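Local coordinates for protein Mypaa.01249.c (Mycobacterium paratuberculosis, PDB 3RD5) that is of undetermined function but probably acts as an oxidoreductase of the short-chain dehydrogenase/reductase type, built on a Rossmann-type fold, at residues R191-H196 and Q241-D246; D106-Q111 and D151-S156; A46-R51 and E68-D73; P12-R17 and R39-I44; G118-T123 and T285-P290. One frame throughout, in Å; residues are numbered along the deposited sequence.

Contact 1: R191-H196 and Q241-D246; sequences RALAAH and QDLPGD
Leu193 and Leu243 form the apolar side of this contact, where strand 191-195 of the Rossmann sheet meets the loop leading into strand 248-251. Leu193 sends its two branches to different partners: CD1 lies 4.3 Å from Leu243 CD1, while CD2 presses against the loop backbone, 3.2 Å from Pro244 O. Close by, the two segments are joined directly, Asp246 N donating to Ala192 O at 2.8 Å with the donor almost in line with the carbonyl (C=O...N 168°). Both leucines are buried, and this half is the tightly packed one.

The other half is polar and more open. Arg191 CD lies 3.2 Å from Leu243 O. The chain then bends at chi3 (-81°), which sets NE, and beyond it NH1 serves two acceptors. One is Leu243 O at 2.9 Å, in the guanidinium plane; the other is Asp242 OD1 at 3.0 Å, a salt bridge that meets the carboxylate on its anti side. The two planar groups stand nearly perpendicular, 82° apart, and NH1 alone makes the bridge to Asp242. Asp242 itself is exposed, at the centre of an inverse gamma turn.

Beyond the pair, the Asp246 carboxylate is held by Arg264 and Ser177. Strand 191-195 bonds through its backbone to Val134 and Thr136, helix 161-185 packs on Ala192 and Ala194, and Leu243 rests on Tyr237 of helix 226-240 and Val249 of strand 248-251.

Contact 2: D106-Q111 and D151-S156; sequences DGFESQ and DLNWRS
Asn153 and Phe108 lie side by side and point the same way, with the amide and ring planes only 8° apart and Asn153 ND2 4.0 Å from Phe108 CD1. The working end of Asn153 is OD1. Its chi1 (-71°) sets CG beside the residue's own backbone N, anti to the carbonyl carbon. Farther out, OD1 accepts from Glu109 N at 2.9 Å. The donor sits above the carbonyl plane of the amide, and OD1 also lies 3.2 Å from Phe108 CA.

Glu109 and Trp154 make the second such pair, again alongside one another and running in the same direction, but with carboxylate and indole planes 73° apart. Glu109 CG, anti to its backbone N, lies 3.7 Å from Trp154 CD1. A water bridges Glu109 OE1 and Trp154 NE1, donating to the carboxylate and accepting from the indole nitrogen at 3.1 Å.

Glu109 is the N-cap of helix 110-126. Its OE2 takes Gln111 N at 2.9 Å, from above the carboxylate plane, and OE1 accepts from Ile112 N. One residue thus has its backbone N-H held by the asparagine while its carboxylate caps the helix. Two backbone N-H groups, those of Gln111 and Ile112, and one water donate to this buried carboxylate, and together with the helix N-terminus they would probably stabilise its negative charge.

Contact 3: A46-R51 and E68-D73; sequences AVRDTR and ELDLQD
Ala46 and Leu69 meet where two neighbouring parallel strands of the Rossmann fold, 42-47 and 63-68, run out into their loops; Ala46 CB lies 3.6 Å from Leu69 CD2. Beside them Leu69 N donates to Val47 O at 2.9 Å, and Glu68 CA sends a C-H...O contact to the same oxygen. Toward the solvent side, Thr50 CG2 lies 3.5 Å from Glu68 CA. Farther along, the extended Arg48 chain runs beside Asp70. Arg48 was modelled in two conformers, and in one of them NH1 comes to 2.8 Å from Asp70 OD1. That salt bridge, which may hold only part of the time, is one of charge alone: the carboxylate oxygen sits over a face of the guanidinium, and no N-H points at it.

The next shell positions these groups. Leu69 and Ala46 both pack on Phe80 of helix 74-82, and Asp70 N is hydrogen-bonded to Ser76 OG. Two waters reach the Glu68 carboxylate in one of its two conformers, linking it to Arg48 O and to Thr50 OG1. The Asp70 side chain is itself held by an Asx turn, in which Gln72 N donates to OD1 at 3.0 Å from above the carboxylate plane.

Contact 4: P12-R17 and R39-I44; sequences PSFAQR and RGATVI
Phe14 and Ala41 touch through their CB atoms, 3.7 Å apart, between two backbone hydrogen bonds that join the chain before strand 18-22 to the chain entering strand 42-47. Phe14 N donates to Arg39 O at 2.8 Å, from above the carbonyl plane. Thr42 N donates to Arg17 O, also at 2.8 Å, with a C=O...N angle of 163°.

Other polar groups are met partly within each segment and partly by solvent. Ser13 OG, anti to its own backbone N (chi1 179°), accepts from Ala15 N at 3.1 Å and closes an ST turn. The same oxygen is hydrogen-bonded to a water; that water makes a weak bond to Arg39 O, as donor. Arg17 N bonds to Phe14 O in a type II turn. A second water donates to Gly40 O at 2.6 Å and accepts from Gln16 N. The oxygen of Gly40 receives, in addition, a C-H...O contact from Ala15 CA. The bent Arg39 chain passes Pro12, its NE 3.5 Å from Pro12 O but hydrogen-bonded to Leu11 O, and the guanidinium of Arg17 turns to a salt bridge with Asp132.

Gly40, with positive phi, is the C-prime residue of a Schellman motif ending helix 27-38, and its CA lies 4.2 Å from Ala15 CA. The Phe14 side chain packs on Leu36 of that helix, Val19 of strand 18-22 and Ser240 of helix 226-240, while Thr42 continues into the sheet by backbone bonds to Val19.

Contact 5: G118-T123 and T285-P290; sequences GHFALT and TKTEFP
Phe120 crosses from helix 110-126 to Thr285, at the end of helix 271-285, and to Thr287 just beyond it. From CB, the side chain sets CG anti to the backbone N (chi1 -180°). Beyond it, CD2 meets Thr285 OG1 at 3.5 Å, an oxygen lying at the ring edge near its plane, and CE2 lies 3.6 Å from Thr287 OG1. The side chains of Phe120 and Thr285 cross at about a right angle, whereas Thr287 slides past the ring in the opposite direction.

The hydroxyls are engaged with each other: Thr287 OG1 donates to Thr285 OG1 at 2.9 Å, and Thr285 OG1 in turn bonds to Ser281 O. Thr287 OG1 is also bound by Asn124. Ala121 completes the patch, its CB 3.9 Å from Thr287 CG2. Trp278 meets the Phe120 ring edge-to-face. Helix 110-126 flanks the sheet of the Rossmann fold, and here the end of helix 271-285 and its tail pack on it.

In the fold
Contacts 4, 3, 2 and 1 follow one another along the chain, while contact 5 spans the longest separation: it encloses contact 1, and its segments alternate with those of contact 2. Contacts 4 and 3 share strand 42-47, at its two ends, with centres about 22 Å apart. Helix 110-126 is common to contacts 2 and 5, whose centres lie about 17 Å apart. Contact 3 touches both: Leu71 packs on Gly118 and His119, and Asp73 on Asp106. Contacts 1 and 2 lie on opposite sides of the chain's centre, about 29 Å between centres. Contacts 1, 3 and 4 reach the Rossmann sheet, while 2 and 5 join helix 110-126 to a loop and to the C-terminal tail.

Contact 1: R191-H196 and Q241-D246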
# COMPACT_ATOMS: atom_id res chain seq x y z
N ARG A 191 -9.40 -1.11 10.66
CA ARG A 191 -8.23 -2.02 10.73
C ARG A 191 -7.19 -1.61 9.71
O ARG A 191 -7.51 -1.13 8.61
CB ARG A 191 -8.62 -3.48 10.47
CG ARG A 191 -9.29 -4.09 11.62
CD ARG A 191 -9.89 -5.44 11.25
NE ARG A 191 -11.19 -5.24 10.59
CZ ARG A 191 -12.03 -6.22 10.31
NH1 ARG A 191 -11.66 -7.49 10.47
NH2 ARG A 191 -13.24 -5.92 9.85
N ALA A 192 -5.93 -1.83 10.07
CA ALA A 192 -4.78 -1.71 9.17
C ALA A 192 -4.20 -3.08 8.93
O ALA A 192 -3.84 -3.78 9.87
CB ALA A 192 -3.71 -0.76 9.79
N LEU A 193 -4.10 -3.47 7.66
CA LEU A 193 -3.64 -4.80 7.24
C LEU A 193 -2.58 -4.63 6.19
O LEU A 193 -2.44 -3.58 5.57
CB LEU A 193 -4.82 -5.61 6.65
CG LEU A 193 -6.08 -5.68 7.50
CD1 LEU A 193 -7.25 -6.37 6.74
CD2 LEU A 193 -5.81 -6.43 8.78
N ALA A 194 -1.82 -5.69 5.95
CA ALA A 194 -0.83 -5.69 4.88
C ALA A 194 -0.92 -6.97 4.07
O ALA A 194 -1.47 -7.97 4.52
CB ALA A 194 0.62 -5.50 5.47
N ALA A 195 -0.38 -6.92 2.85
CA ALA A 195 -0.31 -8.06 1.94
C ALA A 195 0.96 -7.96 1.15
O ALA A 195 1.54 -6.87 1.01
CB ALA A 195 -1.54 -8.07 0.97
N HIS A 196 1.42 -9.07 0.57
CA HIS A 196 2.50 -9.01 -0.40
C HIS A 196 2.28 -10.03 -1.51
O HIS A 196 1.67 -11.07 -1.25
CB HIS A 196 3.89 -9.18 0.27
CG HIS A 196 4.24 -10.58 0.61
ND1 HIS A 196 4.94 -11.40 -0.26
CD2 HIS A 196 3.96 -11.33 1.71
CE1 HIS A 196 5.08 -12.58 0.31
NE2 HIS A 196 4.49 -12.58 1.50
N GLN A 241 -11.37 -10.24 3.72
CA GLN A 241 -11.61 -11.26 4.76
C GLN A 241 -11.64 -10.65 6.14
O GLN A 241 -11.10 -9.60 6.38
CB GLN A 241 -10.54 -12.34 4.68
CG GLN A 241 -10.47 -13.04 3.33
CD GLN A 241 -11.79 -13.63 2.87
OE1 GLN A 241 -12.46 -13.16 1.88
NE2 GLN A 241 -12.22 -14.67 3.58
N ASP A 242 -12.27 -11.36 7.08
CA ASP A 242 -12.44 -10.86 8.46
C ASP A 242 -11.19 -11.21 9.25
O ASP A 242 -11.12 -12.27 9.88
CB ASP A 242 -13.68 -11.48 9.13
CG ASP A 242 -13.95 -10.91 10.48
OD1 ASP A 242 -13.26 -9.98 10.94
OD2 ASP A 242 -14.87 -11.43 11.15
N LEU A 243 -10.17 -10.36 9.14
CA LEU A 243 -8.83 -10.60 9.69
C LEU A 243 -8.58 -9.69 10.88
O LEU A 243 -9.03 -8.53 10.88
CB LEU A 243 -7.76 -10.31 8.64
CG LEU A 243 -7.77 -11.24 7.43
CD1 LEU A 243 -7.03 -10.66 6.23
CD2 LEU A 243 -7.12 -12.59 7.81
N PRO A 244 -7.84 -10.18 11.89
CA PRO A 244 -7.43 -9.29 12.95
C PRO A 244 -6.56 -8.14 12.44
O PRO A 244 -5.84 -8.26 11.46
CB PRO A 244 -6.57 -10.19 13.85
CG PRO A 244 -6.81 -11.56 13.46
CD PRO A 244 -7.36 -11.55 12.06
N GLY A 245 -6.66 -7.00 13.12
CA GLY A 245 -5.80 -5.87 12.82
C GLY A 245 -4.33 -6.25 12.87
O GLY A 245 -3.92 -7.13 13.63
N ASP A 246 -3.55 -5.63 11.98
CA ASP A 246 -2.12 -5.94 11.80
C ASP A 246 -1.84 -7.34 11.31
O ASP A 246 -0.75 -7.87 11.52
CB ASP A 246 -1.27 -5.59 13.06
CG ASP A 246 0.22 -5.47 12.76
OD1 ASP A 246 0.61 -5.25 11.65
OD2 ASP A 246 0.99 -5.66 13.74

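Contact 2: D106-Q111 and D151-S156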
# COMPACT_ATOMS: atom_id res chain seq x y z
N ASP A 106 9.57 16.75 -3.16
CA ASP A 106 9.75 17.10 -1.75
C ASP A 106 11.13 16.75 -1.16
O ASP A 106 11.37 16.96 0.04
CB ASP A 106 8.61 16.44 -0.95
CG ASP A 106 7.24 16.87 -1.47
OD1 ASP A 106 6.91 18.08 -1.31
OD2 ASP A 106 6.56 16.04 -2.10
N GLY A 107 12.01 16.25 -2.01
CA GLY A 107 13.38 15.92 -1.60
C GLY A 107 13.58 14.57 -0.99
O GLY A 107 14.63 14.30 -0.37
N PHE A 108 12.60 13.68 -1.17
CA PHE A 108 12.73 12.35 -0.61
C PHE A 108 13.42 11.42 -1.61
O PHE A 108 13.23 11.55 -2.81
CB PHE A 108 11.36 11.74 -0.28
CG PHE A 108 10.44 12.60 0.56
CD1 PHE A 108 10.92 13.41 1.59
CD2 PHE A 108 9.07 12.51 0.38
CE1 PHE A 108 10.04 14.15 2.34
CE2 PHE A 108 8.18 13.25 1.18
CZ PHE A 108 8.70 14.09 2.13
N GLU A 109 14.18 10.44 -1.12
CA GLU A 109 14.66 9.35 -2.00
C GLU A 109 13.41 8.70 -2.61
O GLU A 109 12.38 8.53 -1.94
CB GLU A 109 15.54 8.38 -1.22
CG GLU A 109 16.09 7.21 -2.01
CD GLU A 109 15.10 6.04 -2.17
OE1 GLU A 109 14.40 5.75 -1.17
OE2 GLU A 109 15.02 5.44 -3.27
N SER A 110 13.48 8.36 -3.89
CA SER A 110 12.22 8.06 -4.59
C SER A 110 11.47 6.82 -4.10
O SER A 110 10.24 6.81 -4.12
CB SER A 110 12.39 8.05 -6.12
OG SER A 110 13.10 6.91 -6.57
N GLN A 111 12.18 5.79 -3.67
CA GLN A 111 11.50 4.57 -3.22
C GLN A 111 10.83 4.81 -1.88
O GLN A 111 9.65 4.50 -1.71
CB GLN A 111 12.43 3.36 -3.24
CG GLN A 111 12.99 3.08 -4.62
CD GLN A 111 13.71 1.77 -4.71
OE1 GLN A 111 13.08 0.69 -4.63
NE2 GLN A 111 15.03 1.82 -4.90
N ASP A 151 19.15 9.05 8.39
CA ASP A 151 19.39 9.32 6.97
C ASP A 151 18.44 8.46 6.13
O ASP A 151 18.84 7.66 5.27
CB ASP A 151 20.86 9.12 6.58
CG ASP A 151 21.17 9.62 5.20
OD1 ASP A 151 20.37 10.40 4.63
OD2 ASP A 151 22.25 9.21 4.71
N LEU A 152 17.16 8.64 6.36
CA LEU A 152 16.11 7.86 5.68
C LEU A 152 16.18 8.04 4.16
O LEU A 152 15.88 7.10 3.41
CB LEU A 152 14.74 8.29 6.19
CG LEU A 152 13.59 7.36 5.80
CD1 LEU A 152 13.52 6.08 6.65
CD2 LEU A 152 12.23 8.16 5.90
N ASN A 153 16.57 9.24 3.72
CA ASN A 153 16.57 9.60 2.31
C ASN A 153 17.91 9.42 1.60
O ASN A 153 18.08 9.89 0.47
CB ASN A 153 16.02 11.03 2.14
CG ASN A 153 14.54 11.11 2.41
OD1 ASN A 153 13.75 10.42 1.75
ND2 ASN A 153 14.11 11.88 3.42
N TRP A 154 18.81 8.66 2.20
CA TRP A 154 20.06 8.22 1.53
C TRP A 154 20.86 9.42 1.03
O TRP A 154 21.44 9.38 -0.07
CB TRP A 154 19.72 7.25 0.37
CG TRP A 154 19.04 5.96 0.75
CD1 TRP A 154 17.71 5.77 1.00
CD2 TRP A 154 19.66 4.67 0.89
NE1 TRP A 154 17.47 4.45 1.28
CE2 TRP A 154 18.65 3.76 1.23
CE3 TRP A 154 20.99 4.21 0.76
CZ2 TRP A 154 18.90 2.41 1.44
CZ3 TRP A 154 21.24 2.86 0.97
CH2 TRP A 154 20.20 1.97 1.32
N ARG A 155 20.94 10.46 1.85
CA ARG A 155 21.68 11.67 1.46
C ARG A 155 23.18 11.59 1.68
O ARG A 155 23.97 12.26 0.97
CB ARG A 155 21.12 12.86 2.25
CG ARG A 155 21.69 14.21 1.83
CD ARG A 155 21.32 14.56 0.42
NE ARG A 155 22.10 15.73 0.00
CZ ARG A 155 23.33 15.67 -0.52
NH1 ARG A 155 23.94 14.49 -0.73
NH2 ARG A 155 23.94 16.81 -0.84
N SER A 156 23.59 10.79 2.65
CA SER A 156 24.99 10.76 3.15
C SER A 156 25.55 9.35 3.26
O SER A 156 26.50 9.10 4.01
CB SER A 156 25.07 11.49 4.50
OG SER A 156 24.61 12.83 4.37
O HOH W 1 14.54 3.70 0.78

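Contact 3: A46-R51 and E68-D73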
# COMPACT_ATOMS: atom_id res chain seq x y z
N ALA A 46 -6.10 5.71 -8.48
CA ALA A 46 -5.37 6.98 -8.31
C ALA A 46 -3.96 6.79 -8.84
O ALA A 46 -3.17 6.04 -8.26
CB ALA A 46 -5.39 7.35 -6.83
N VAL A 47 -3.67 7.43 -9.99
CA VAL A 47 -2.47 7.17 -10.78
C VAL A 47 -1.85 8.45 -11.31
O VAL A 47 -2.53 9.45 -11.47
CB VAL A 47 -2.77 6.24 -11.96
CG1 VAL A 47 -3.25 4.88 -11.43
CG2 VAL A 47 -3.79 6.83 -12.97
N ARG A 48 -0.55 8.39 -11.62
CA ARG A 48 0.18 9.54 -12.17
C ARG A 48 -0.23 9.80 -13.60
O ARG A 48 -0.48 10.96 -14.00
CB ARG A 48 1.69 9.28 -12.10
CG ARG A 48 2.61 10.46 -12.47
CD ARG A 48 4.08 10.00 -12.56
NE ARG A 48 5.07 11.07 -12.40
CZ ARG A 48 5.84 11.25 -11.33
NH1 ARG A 48 5.76 10.45 -10.28
NH2 ARG A 48 6.71 12.26 -11.31
N ASP A 49 -0.29 8.74 -14.40
CA ASP A 49 -0.56 8.83 -15.84
C ASP A 49 -2.01 8.44 -16.07
O ASP A 49 -2.36 7.24 -16.25
CB ASP A 49 0.39 7.93 -16.66
CG ASP A 49 0.20 8.05 -18.17
OD1 ASP A 49 -0.85 8.56 -18.65
OD2 ASP A 49 1.14 7.64 -18.90
N THR A 50 -2.86 9.44 -16.04
CA THR A 50 -4.31 9.22 -16.16
C THR A 50 -4.75 8.84 -17.57
O THR A 50 -5.77 8.17 -17.73
CB THR A 50 -5.12 10.42 -15.66
OG1 THR A 50 -4.79 11.58 -16.44
CG2 THR A 50 -4.89 10.70 -14.16
N ARG A 51 -4.01 9.23 -18.59
CA ARG A 51 -4.35 8.84 -19.95
C ARG A 51 -4.24 7.32 -20.08
O ARG A 51 -5.16 6.65 -20.60
CB ARG A 51 -3.46 9.57 -20.97
N GLU A 68 -6.19 11.60 -10.91
CA GLU A 68 -4.76 11.91 -10.85
C GLU A 68 -4.24 11.93 -9.43
O GLU A 68 -4.82 12.56 -8.54
CB GLU A 68 -4.49 13.29 -11.48
CG GLU A 68 -3.04 13.49 -11.86
CD GLU A 68 -2.76 14.87 -12.39
OE1 GLU A 68 -3.63 15.44 -13.08
OE2 GLU A 68 -1.64 15.37 -12.12
N LEU A 69 -3.12 11.24 -9.25
CA LEU A 69 -2.37 11.24 -8.00
C LEU A 69 -0.91 11.03 -8.35
O LEU A 69 -0.55 10.02 -8.98
CB LEU A 69 -2.84 10.13 -7.07
CG LEU A 69 -1.97 9.82 -5.84
CD1 LEU A 69 -1.97 11.07 -4.94
CD2 LEU A 69 -2.47 8.58 -5.12
N ASP A 70 -0.03 11.93 -7.87
CA ASP A 70 1.40 11.75 -7.95
C ASP A 70 1.95 11.58 -6.53
O ASP A 70 2.10 12.57 -5.79
CB ASP A 70 2.06 12.96 -8.61
CG ASP A 70 3.55 12.81 -8.80
OD1 ASP A 70 4.11 11.77 -8.40
OD2 ASP A 70 4.17 13.77 -9.38
N LEU A 71 2.22 10.35 -6.13
CA LEU A 71 2.75 10.04 -4.81
C LEU A 71 4.10 10.66 -4.53
O LEU A 71 4.49 10.73 -3.38
CB LEU A 71 2.83 8.53 -4.57
CG LEU A 71 1.47 7.83 -4.36
CD1 LEU A 71 1.68 6.32 -4.57
CD2 LEU A 71 0.96 8.11 -2.91
N GLN A 72 4.81 11.12 -5.56
CA GLN A 72 6.09 11.85 -5.43
C GLN A 72 5.93 13.35 -5.29
O GLN A 72 6.92 14.09 -5.44
CB GLN A 72 7.02 11.54 -6.62
CG GLN A 72 7.29 10.04 -6.75
CD GLN A 72 8.39 9.67 -7.74
OE1 GLN A 72 9.27 10.49 -8.07
NE2 GLN A 72 8.42 8.40 -8.13
N ASP A 73 4.73 13.80 -4.99
CA ASP A 73 4.44 15.25 -4.84
C ASP A 73 3.36 15.39 -3.77
O ASP A 73 2.20 15.11 -4.01
CB ASP A 73 4.02 15.82 -6.21
CG ASP A 73 3.67 17.29 -6.19
OD1 ASP A 73 3.51 17.88 -5.11
OD2 ASP A 73 3.58 17.88 -7.31
O HOH W 2 0.45 13.19 -12.64
O HOH W 3 -4.60 14.14 -15.20

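Contact 4: P12-R17 and R39-I44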
# COMPACT_ATOMS: atom_id res chain seq x y z
N PRO A 12 -16.22 -11.99 -1.84
CA PRO A 12 -17.59 -11.62 -1.55
C PRO A 12 -18.04 -10.39 -2.35
O PRO A 12 -17.22 -9.72 -3.01
CB PRO A 12 -17.56 -11.31 -0.06
CG PRO A 12 -16.26 -10.73 0.14
CD PRO A 12 -15.31 -11.53 -0.77
N SER A 13 -19.31 -10.08 -2.28
CA SER A 13 -19.82 -8.88 -2.93
C SER A 13 -19.22 -7.62 -2.31
O SER A 13 -19.03 -7.52 -1.10
CB SER A 13 -21.33 -8.83 -2.81
OG SER A 13 -21.87 -7.64 -3.41
N PHE A 14 -18.91 -6.65 -3.19
CA PHE A 14 -18.53 -5.30 -2.79
C PHE A 14 -19.58 -4.28 -3.26
O PHE A 14 -19.26 -3.07 -3.34
CB PHE A 14 -17.12 -4.92 -3.32
CG PHE A 14 -15.99 -5.42 -2.45
CD1 PHE A 14 -15.68 -6.79 -2.38
CD2 PHE A 14 -15.23 -4.52 -1.66
CE1 PHE A 14 -14.65 -7.22 -1.54
CE2 PHE A 14 -14.22 -4.99 -0.86
CZ PHE A 14 -13.97 -6.34 -0.79
N ALA A 15 -20.81 -4.71 -3.51
CA ALA A 15 -21.85 -3.81 -3.97
C ALA A 15 -22.02 -2.62 -3.05
O ALA A 15 -22.10 -2.79 -1.83
CB ALA A 15 -23.21 -4.55 -4.06
N GLN A 16 -22.03 -1.42 -3.63
CA GLN A 16 -22.24 -0.17 -2.87
C GLN A 16 -21.05 0.28 -2.03
O GLN A 16 -21.16 1.20 -1.20
CB GLN A 16 -23.50 -0.21 -1.96
CG GLN A 16 -24.80 -0.55 -2.63
CD GLN A 16 -25.31 0.55 -3.54
OE1 GLN A 16 -24.74 1.65 -3.59
NE2 GLN A 16 -26.39 0.27 -4.28
N ARG A 17 -19.92 -0.41 -2.17
CA ARG A 17 -18.73 -0.08 -1.39
C ARG A 17 -17.71 0.62 -2.29
O ARG A 17 -17.59 0.29 -3.44
CB ARG A 17 -18.10 -1.32 -0.74
CG ARG A 17 -19.08 -2.11 0.11
CD ARG A 17 -18.40 -3.26 0.86
NE ARG A 17 -17.73 -2.66 1.99
CZ ARG A 17 -16.62 -3.12 2.54
NH1 ARG A 17 -16.04 -4.24 2.09
NH2 ARG A 17 -16.10 -2.46 3.58
N ARG A 39 -17.10 -7.46 -8.66
CA ARG A 39 -17.93 -7.78 -7.49
C ARG A 39 -18.77 -6.59 -7.01
O ARG A 39 -19.36 -6.65 -5.92
CB ARG A 39 -17.08 -8.37 -6.37
CG ARG A 39 -16.38 -9.71 -6.77
CD ARG A 39 -17.29 -10.77 -7.18
NE ARG A 39 -18.02 -11.31 -6.05
CZ ARG A 39 -19.26 -11.77 -6.05
NH1 ARG A 39 -20.03 -11.75 -7.16
NH2 ARG A 39 -19.76 -12.25 -4.92
N GLY A 40 -18.88 -5.55 -7.83
CA GLY A 40 -19.78 -4.44 -7.57
C GLY A 40 -19.19 -3.24 -6.88
O GLY A 40 -19.94 -2.29 -6.58
N ALA A 41 -17.89 -3.22 -6.65
CA ALA A 41 -17.27 -2.06 -5.99
C ALA A 41 -17.25 -0.84 -6.89
O ALA A 41 -17.08 -0.94 -8.11
CB ALA A 41 -15.82 -2.34 -5.58
N THR A 42 -17.35 0.34 -6.27
CA THR A 42 -17.00 1.60 -6.93
C THR A 42 -15.52 1.79 -6.66
O THR A 42 -15.12 2.08 -5.54
CB THR A 42 -17.82 2.77 -6.39
OG1 THR A 42 -19.22 2.55 -6.69
CG2 THR A 42 -17.37 4.07 -7.02
N VAL A 43 -14.69 1.62 -7.69
CA VAL A 43 -13.23 1.69 -7.55
C VAL A 43 -12.72 3.03 -8.05
O VAL A 43 -13.14 3.49 -9.13
CB VAL A 43 -12.51 0.56 -8.32
CG1 VAL A 43 -10.99 0.68 -8.16
CG2 VAL A 43 -12.99 -0.82 -7.85
N ILE A 44 -11.90 3.69 -7.25
CA ILE A 44 -11.21 4.92 -7.64
C ILE A 44 -9.72 4.57 -7.76
O ILE A 44 -9.07 4.29 -6.74
CB ILE A 44 -11.42 6.03 -6.61
CG1 ILE A 44 -12.91 6.36 -6.49
CG2 ILE A 44 -10.61 7.28 -6.97
CD1 ILE A 44 -13.25 7.21 -5.26
O HOH W 4 -22.30 -8.24 -6.09
O HOH W 5 -21.10 0.05 -6.15
O HOH W 6 -20.30 1.69 -4.59

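Contact 5: G118-T123 and T285-P290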
# COMPACT_ATOMS: atom_id res chain seq x y z
N GLY A 118 4.51 8.93 0.63
CA GLY A 118 3.31 9.43 -0.05
C GLY A 118 2.05 8.69 0.45
O GLY A 118 1.01 9.30 0.61
N HIS A 119 2.17 7.40 0.67
CA HIS A 119 1.09 6.58 1.26
C HIS A 119 0.77 6.96 2.70
O HIS A 119 -0.39 6.96 3.12
CB HIS A 119 1.40 5.09 1.14
CG HIS A 119 1.16 4.53 -0.24
ND1 HIS A 119 2.04 3.65 -0.84
CD2 HIS A 119 0.09 4.64 -1.07
CE1 HIS A 119 1.52 3.27 -2.01
NE2 HIS A 119 0.35 3.89 -2.19
N PHE A 120 1.80 7.29 3.47
CA PHE A 120 1.63 7.77 4.84
C PHE A 120 0.77 9.03 4.86
O PHE A 120 -0.20 9.12 5.63
CB PHE A 120 3.02 8.04 5.43
CG PHE A 120 3.00 8.53 6.86
CD1 PHE A 120 3.03 7.63 7.90
CD2 PHE A 120 2.93 9.88 7.16
CE1 PHE A 120 2.99 8.05 9.22
CE2 PHE A 120 2.89 10.31 8.49
CZ PHE A 120 2.90 9.40 9.51
N ALA A 121 1.13 10.00 4.04
CA ALA A 121 0.37 11.23 3.95
C ALA A 121 -1.04 10.98 3.47
O ALA A 121 -2.02 11.49 4.05
CB ALA A 121 1.11 12.21 3.00
N LEU A 122 -1.17 10.18 2.43
CA LEU A 122 -2.49 9.87 1.87
C LEU A 122 -3.41 9.27 2.93
O LEU A 122 -4.61 9.63 3.06
CB LEU A 122 -2.39 8.92 0.68
CG LEU A 122 -3.69 8.49 0.03
CD1 LEU A 122 -4.42 9.72 -0.56
CD2 LEU A 122 -3.42 7.41 -1.04
N THR A 123 -2.87 8.29 3.66
CA THR A 123 -3.66 7.58 4.67
C THR A 123 -4.11 8.52 5.80
O THR A 123 -5.29 8.54 6.18
CB THR A 123 -2.88 6.38 5.24
OG1 THR A 123 -2.51 5.50 4.17
CG2 THR A 123 -3.76 5.61 6.26
N THR A 285 6.37 14.64 6.20
CA THR A 285 5.18 14.82 5.34
C THR A 285 4.26 15.98 5.76
O THR A 285 3.38 16.34 4.99
CB THR A 285 4.33 13.56 5.22
OG1 THR A 285 3.76 13.21 6.49
CG2 THR A 285 5.15 12.38 4.64
N LYS A 286 4.49 16.54 6.95
CA LYS A 286 3.58 17.54 7.54
C LYS A 286 2.14 17.05 7.55
O LYS A 286 1.20 17.81 7.28
CB LYS A 286 3.78 18.90 6.84
CG LYS A 286 5.25 19.42 6.94
CD LYS A 286 5.75 19.33 8.37
CE LYS A 286 7.20 19.80 8.57
NZ LYS A 286 7.70 19.17 9.85
N THR A 287 1.97 15.77 7.87
CA THR A 287 0.67 15.16 8.16
C THR A 287 0.79 14.45 9.50
O THR A 287 1.88 14.13 9.97
CB THR A 287 0.15 14.17 7.07
OG1 THR A 287 0.96 12.99 7.08
CG2 THR A 287 0.17 14.84 5.71
N GLU A 288 -0.34 14.27 10.16
CA GLU A 288 -0.39 13.60 11.45
C GLU A 288 -1.58 12.68 11.58
O GLU A 288 -2.58 12.85 10.88
CB GLU A 288 -0.40 14.60 12.61
CG GLU A 288 -1.61 15.44 12.74
CD GLU A 288 -1.56 16.40 13.95
OE1 GLU A 288 -0.45 16.66 14.49
OE2 GLU A 288 -2.65 16.87 14.35
N PHE A 289 -1.48 11.71 12.46
CA PHE A 289 -2.60 10.82 12.77
C PHE A 289 -3.77 11.66 13.26
O PHE A 289 -3.60 12.42 14.23
CB PHE A 289 -2.20 9.78 13.83
CG PHE A 289 -3.28 8.80 14.15
CD1 PHE A 289 -3.58 7.77 13.28
CD2 PHE A 289 -4.03 8.92 15.31
CE1 PHE A 289 -4.58 6.85 13.58
CE2 PHE A 289 -5.02 8.01 15.60
CZ PHE A 289 -5.32 6.99 14.74
N PRO A 290 -4.96 11.55 12.64
CA PRO A 290 -6.03 12.53 12.88
C PRO A 290 -7.14 12.06 13.81
O PRO A 290 -8.07 12.85 14.09
CB PRO A 290 -6.60 12.71 11.48
CG PRO A 290 -6.52 11.35 10.95
CD PRO A 290 -5.19 10.83 11.37